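PDB 2QEE: BH0493 protein, which binds zinc and is probably a metal-dependent enzyme of the amidohydrolase superfamily, to which the uronate isomerases also belong. Local coordinates for residues P148-R154 against R186-W190; M222-P228 against F257-V263. All coordinates share one frame; numbering follows the deposited sequence.

In the fold
From the N terminus, contact 1 closes first: the turn into helix 151-158 meets the end of helix 180-189, enclosing short strands 167-168 and 171-172 and helix 174-178. Helix 200-217 then leads to contact 2, where neighbouring parallel strands 222-226 and 257-264 close a loop containing helix 237-253. The two loops run in series, neither nested nor crossed. Contact 1 joins partly buried helix ends far from the chain centre, whereas contact 2 is part of the central mixed sheet, probably one side of the amidohydrolase barrel, beside the zinc ion. Their nearest atoms are about 8 Å apart; helix 174-178 bridges the gap, touching Phe149 and Leu187 in contact 1 and Val224 and Leu226 in contact 2.

Contact 1: P148-R154 against R186-W190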
# COMPACT_ATOMS: atom_id res chain seq x y z
N PRO C 148 -33.71 -13.53 -2.18
CA PRO C 148 -34.95 -14.30 -2.12
C PRO C 148 -35.16 -14.91 -0.73
O PRO C 148 -36.24 -15.46 -0.45
CB PRO C 148 -34.74 -15.38 -3.14
CG PRO C 148 -33.32 -15.49 -3.34
CD PRO C 148 -32.72 -14.16 -3.05
N PHE C 149 -34.14 -14.82 0.12
CA PHE C 149 -34.26 -15.33 1.48
C PHE C 149 -34.84 -14.28 2.38
O PHE C 149 -35.28 -14.56 3.50
CB PHE C 149 -32.93 -15.85 1.98
CG PHE C 149 -32.42 -16.99 1.18
CD1 PHE C 149 -32.78 -18.28 1.50
CD2 PHE C 149 -31.60 -16.77 0.09
CE1 PHE C 149 -32.32 -19.34 0.75
CE2 PHE C 149 -31.14 -17.84 -0.69
CZ PHE C 149 -31.52 -19.12 -0.35
N ASP C 150 -34.87 -13.03 1.93
CA ASP C 150 -35.51 -12.00 2.73
C ASP C 150 -37.04 -11.97 2.50
O ASP C 150 -37.53 -11.62 1.41
CB ASP C 150 -34.90 -10.61 2.54
CG ASP C 150 -35.47 -9.60 3.54
OD1 ASP C 150 -34.88 -9.39 4.62
OD2 ASP C 150 -36.56 -9.04 3.30
N ASP C 151 -37.78 -12.29 3.56
CA ASP C 151 -39.27 -12.34 3.50
C ASP C 151 -39.91 -11.07 2.94
O ASP C 151 -40.83 -11.15 2.11
CB ASP C 151 -39.85 -12.65 4.89
CG ASP C 151 -39.45 -14.02 5.41
OD1 ASP C 151 -38.94 -14.88 4.65
OD2 ASP C 151 -39.65 -14.24 6.63
N ASN C 152 -39.46 -9.92 3.40
CA ASN C 152 -39.98 -8.66 2.93
C ASN C 152 -39.61 -8.26 1.48
O ASN C 152 -40.22 -7.37 0.89
CB ASN C 152 -39.63 -7.54 3.89
CG ASN C 152 -40.19 -6.20 3.43
OD1 ASN C 152 -39.44 -5.36 2.95
ND2 ASN C 152 -41.51 -6.03 3.53
N GLU C 153 -38.62 -8.92 0.90
CA GLU C 153 -38.37 -8.70 -0.51
C GLU C 153 -39.07 -9.77 -1.33
O GLU C 153 -39.61 -9.50 -2.39
CB GLU C 153 -36.87 -8.77 -0.82
CG GLU C 153 -35.98 -7.72 -0.15
CD GLU C 153 -34.52 -7.93 -0.57
OE1 GLU C 153 -33.62 -7.75 0.32
OE2 GLU C 153 -34.33 -8.32 -1.78
N ARG C 154 -38.99 -11.01 -0.85
CA ARG C 154 -39.52 -12.16 -1.57
C ARG C 154 -41.01 -11.92 -1.99
O ARG C 154 -41.40 -12.26 -3.11
CB ARG C 154 -39.34 -13.46 -0.75
CG ARG C 154 -39.53 -14.74 -1.61
CD ARG C 154 -39.15 -16.06 -0.90
NE ARG C 154 -39.92 -16.26 0.30
CZ ARG C 154 -39.54 -15.84 1.50
NH1 ARG C 154 -38.38 -15.20 1.63
NH2 ARG C 154 -40.30 -16.07 2.57
N ARG C 186 -35.21 -24.06 4.83
CA ARG C 186 -36.10 -23.14 4.10
C ARG C 186 -36.37 -23.64 2.67
O ARG C 186 -37.52 -23.66 2.23
CB ARG C 186 -35.56 -21.71 4.08
CG ARG C 186 -35.28 -21.14 5.45
CD ARG C 186 -35.08 -19.65 5.39
NE ARG C 186 -36.35 -18.95 5.31
CZ ARG C 186 -36.48 -17.65 5.04
NH1 ARG C 186 -35.40 -16.92 4.81
NH2 ARG C 186 -37.70 -17.08 4.99
N LEU C 187 -35.33 -24.08 1.96
CA LEU C 187 -35.52 -24.68 0.65
C LEU C 187 -36.58 -25.79 0.67
O LEU C 187 -37.46 -25.83 -0.20
CB LEU C 187 -34.23 -25.29 0.11
CG LEU C 187 -33.02 -24.40 -0.15
CD1 LEU C 187 -32.08 -25.14 -1.05
CD2 LEU C 187 -33.41 -23.10 -0.78
N ARG C 188 -36.44 -26.72 1.63
CA ARG C 188 -37.48 -27.74 1.89
C ARG C 188 -38.88 -27.16 2.09
O ARG C 188 -39.83 -27.60 1.43
CB ARG C 188 -37.09 -28.58 3.11
CG ARG C 188 -35.87 -29.37 2.92
CD ARG C 188 -35.51 -30.18 4.17
NE ARG C 188 -34.48 -31.17 3.84
CZ ARG C 188 -33.57 -31.62 4.70
NH1 ARG C 188 -33.56 -31.17 5.95
NH2 ARG C 188 -32.67 -32.51 4.30
N ASP C 189 -39.02 -26.18 2.96
CA ASP C 189 -40.29 -25.47 3.11
C ASP C 189 -40.86 -24.97 1.77
O ASP C 189 -42.07 -24.76 1.66
CB ASP C 189 -40.12 -24.26 4.01
CG ASP C 189 -39.92 -24.62 5.47
OD1 ASP C 189 -39.72 -25.81 5.81
OD2 ASP C 189 -39.95 -23.68 6.28
N TRP C 190 -39.99 -24.75 0.78
CA TRP C 190 -40.38 -24.10 -0.48
C TRP C 190 -40.52 -25.12 -1.61
O TRP C 190 -40.71 -24.74 -2.77
CB TRP C 190 -39.36 -22.98 -0.85
CG TRP C 190 -39.37 -21.76 0.11
CD1 TRP C 190 -40.44 -21.27 0.81
CD2 TRP C 190 -38.26 -20.89 0.42
NE1 TRP C 190 -40.07 -20.17 1.55
CE2 TRP C 190 -38.74 -19.91 1.33
CE3 TRP C 190 -36.91 -20.85 0.04
CZ2 TRP C 190 -37.92 -18.90 1.86
CZ3 TRP C 190 -36.09 -19.82 0.56
CH2 TRP C 190 -36.60 -18.88 1.48
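Arg186 reaches from the end of helix 180-189 to the turn that starts helix 151-158 and grips it with both terminal nitrogens. A bend in its chain (chi3 79°) delivers the guanidinium edge-first: NH1 donates to Phe149 O over 2.7 Å, in the carbonyl plane and on a lone pair, while NH2 meets Asp151 OD1 at a short 2.5 Å through the syn lone pair. The carboxylate plane is turned 70° from this guanidinium, and the same oxygen is also taken by Arg154. That second arginine comes end-on with its own plane at right angles to that of Arg186; NH2 bonds Asp151 OD1 at 2.8 Å from above the carboxylate plane and NH1 takes the anti lone pair. Arg154 NH1 also bonds Pro148 O, which ties the start of the helix back to the turn. Trp190 CZ2 fits the corner that the two guanidinium groups make with each other: it sits 3.5 Å from Arg154 CZ, over the centre of that group, and also lies against a face of the Arg186 group nearer its rim. Beyond the charged groups, Phe149 CD1 approaches Trp190 CZ3 at 3.8 Å in the plane of the indole, the two rings inclined at 46°. Leu187 CD2 adds an apolar contact to Phe149 CE1; Phe209 of helix 200-217 packs on both residues, and Trp213 on Pro148 and Arg154. With three donors from two arginines converging on OD1, the carboxylate of Asp151 is probably held deprotonated, its charge offsetting the close approach of the two guanidinium groups.

Contact 2: M222-P228 against F257-V263; sequences MAVSLPP and FAMMIGV
Phe257 extends its ring anti to the backbone N (chi1 -176°) and Val224 turns CG1 between its own N and carbonyl carbon (chi1 65°), which brings Phe257 CZ to 3.5 Å from Val224 CG1. Both belong to a parallel beta-alpha-beta unit, strand 222-226, helix 237-253 and strand 257-264, consistent with the (beta/alpha)-barrel of amidohydrolases. On the same sheet face Leu226 CD1 packs on Ile261 CG1 at 3.8 Å and on Met259 CB; helix 237-253 touches Met222, Leu226 and Phe257 there. The other face carries Ala223, Ser225, Ala258 and Met260. Ala223 CB and Ala258 CB meet at 3.9 Å, Ser225 OG bonds Asp174 outside the pair, and the side chain of Met260 comes to about 4 Å from the zinc ion held by His28, His30 and Asp357. Between the faces, backbone bonds alternate in the parallel pattern: Ala258 N to Met222 O, Val224 N to Ala258 O, Met260 N to Val224 O and Leu226 N to Met260 O. At the strand ends Leu226 O takes two donors from opposite faces of its carbonyl plane, Gly262 N at 2.7 Å and Val263 N at 3.3 Å.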
# COMPACT_ATOMS: atom_id res chain seq x y z
N MET C 222 -25.39 -13.25 -10.50
CA MET C 222 -25.58 -13.84 -9.16
C MET C 222 -24.40 -13.43 -8.29
O MET C 222 -23.26 -13.42 -8.77
CB MET C 222 -25.57 -15.37 -9.29
CG MET C 222 -26.84 -15.88 -10.06
SD MET C 222 -26.88 -17.70 -10.17
CE MET C 222 -25.77 -18.02 -11.56
N ALA C 223 -24.64 -13.12 -7.02
CA ALA C 223 -23.56 -12.53 -6.21
C ALA C 223 -23.45 -13.21 -4.86
O ALA C 223 -24.48 -13.69 -4.30
CB ALA C 223 -23.84 -11.09 -5.99
N VAL C 224 -22.26 -13.10 -4.26
CA VAL C 224 -22.05 -13.55 -2.87
C VAL C 224 -20.92 -12.71 -2.28
O VAL C 224 -20.07 -12.23 -3.05
CB VAL C 224 -21.73 -15.04 -2.83
CG1 VAL C 224 -20.36 -15.39 -3.53
CG2 VAL C 224 -21.75 -15.56 -1.37
N SER C 225 -20.99 -12.48 -0.97
CA SER C 225 -19.87 -11.90 -0.22
C SER C 225 -19.21 -13.00 0.57
O SER C 225 -19.89 -13.92 1.12
CB SER C 225 -20.31 -10.75 0.68
OG SER C 225 -21.13 -11.19 1.75
N LEU C 226 -17.89 -12.91 0.66
CA LEU C 226 -17.06 -14.04 1.08
C LEU C 226 -15.96 -13.57 2.03
O LEU C 226 -15.52 -12.41 1.96
CB LEU C 226 -16.45 -14.69 -0.14
CG LEU C 226 -17.39 -15.24 -1.19
CD1 LEU C 226 -16.51 -15.52 -2.38
CD2 LEU C 226 -17.98 -16.57 -0.61
N PRO C 227 -15.57 -14.43 2.97
CA PRO C 227 -14.62 -14.08 4.05
C PRO C 227 -13.19 -14.05 3.54
O PRO C 227 -12.92 -14.59 2.48
CB PRO C 227 -14.80 -15.26 5.06
CG PRO C 227 -15.18 -16.41 4.21
CD PRO C 227 -16.13 -15.79 3.15
N PRO C 228 -12.26 -13.50 4.34
CA PRO C 228 -10.84 -13.48 3.96
C PRO C 228 -10.25 -14.88 3.76
O PRO C 228 -9.27 -15.04 3.01
CB PRO C 228 -10.15 -12.83 5.18
CG PRO C 228 -11.30 -11.99 5.82
CD PRO C 228 -12.55 -12.79 5.61
N PHE C 257 -20.83 -14.59 -12.23
CA PHE C 257 -20.84 -14.78 -10.78
C PHE C 257 -20.03 -13.64 -10.14
O PHE C 257 -18.83 -13.51 -10.44
CB PHE C 257 -20.16 -16.09 -10.52
CG PHE C 257 -20.15 -16.51 -9.06
CD1 PHE C 257 -21.11 -16.06 -8.18
CD2 PHE C 257 -19.16 -17.38 -8.62
CE1 PHE C 257 -21.06 -16.50 -6.83
CE2 PHE C 257 -19.12 -17.81 -7.28
CZ PHE C 257 -20.07 -17.34 -6.41
N ALA C 258 -20.67 -12.86 -9.29
CA ALA C 258 -19.99 -11.74 -8.65
C ALA C 258 -19.54 -12.20 -7.28
O ALA C 258 -20.37 -12.61 -6.45
CB ALA C 258 -20.90 -10.54 -8.52
N MET C 259 -18.26 -12.00 -6.99
CA MET C 259 -17.72 -12.39 -5.70
C MET C 259 -17.15 -11.14 -5.04
O MET C 259 -16.30 -10.49 -5.62
CB MET C 259 -16.61 -13.41 -5.87
CG MET C 259 -17.04 -14.69 -6.60
SD MET C 259 -15.79 -15.96 -6.66
CE MET C 259 -14.71 -15.31 -7.89
N MET C 260 -17.64 -10.82 -3.86
CA MET C 260 -17.17 -9.68 -3.09
C MET C 260 -16.42 -10.25 -1.89
O MET C 260 -17.05 -10.76 -0.98
CB MET C 260 -18.38 -8.84 -2.69
CG MET C 260 -19.17 -8.45 -3.98
SD MET C 260 -20.50 -7.28 -3.68
CE MET C 260 -20.97 -7.48 -1.99
N ILE C 261 -15.08 -10.19 -1.93
CA ILE C 261 -14.29 -11.04 -1.07
C ILE C 261 -13.57 -10.18 -0.01
O ILE C 261 -12.97 -9.16 -0.34
CB ILE C 261 -13.25 -11.79 -1.89
CG1 ILE C 261 -13.93 -12.79 -2.87
CG2 ILE C 261 -12.28 -12.56 -0.94
CD1 ILE C 261 -13.01 -13.25 -4.04
N GLY C 262 -13.60 -10.61 1.26
CA GLY C 262 -12.70 -10.00 2.27
C GLY C 262 -13.41 -9.50 3.52
O GLY C 262 -12.74 -9.00 4.44
N VAL C 263 -14.72 -9.72 3.62
CA VAL C 263 -15.49 -9.21 4.76
C VAL C 263 -15.48 -10.26 5.87
O VAL C 263 -15.76 -11.44 5.63
CB VAL C 263 -16.96 -8.81 4.38
CG1 VAL C 263 -17.76 -10.00 3.80
CG2 VAL C 263 -17.65 -8.22 5.57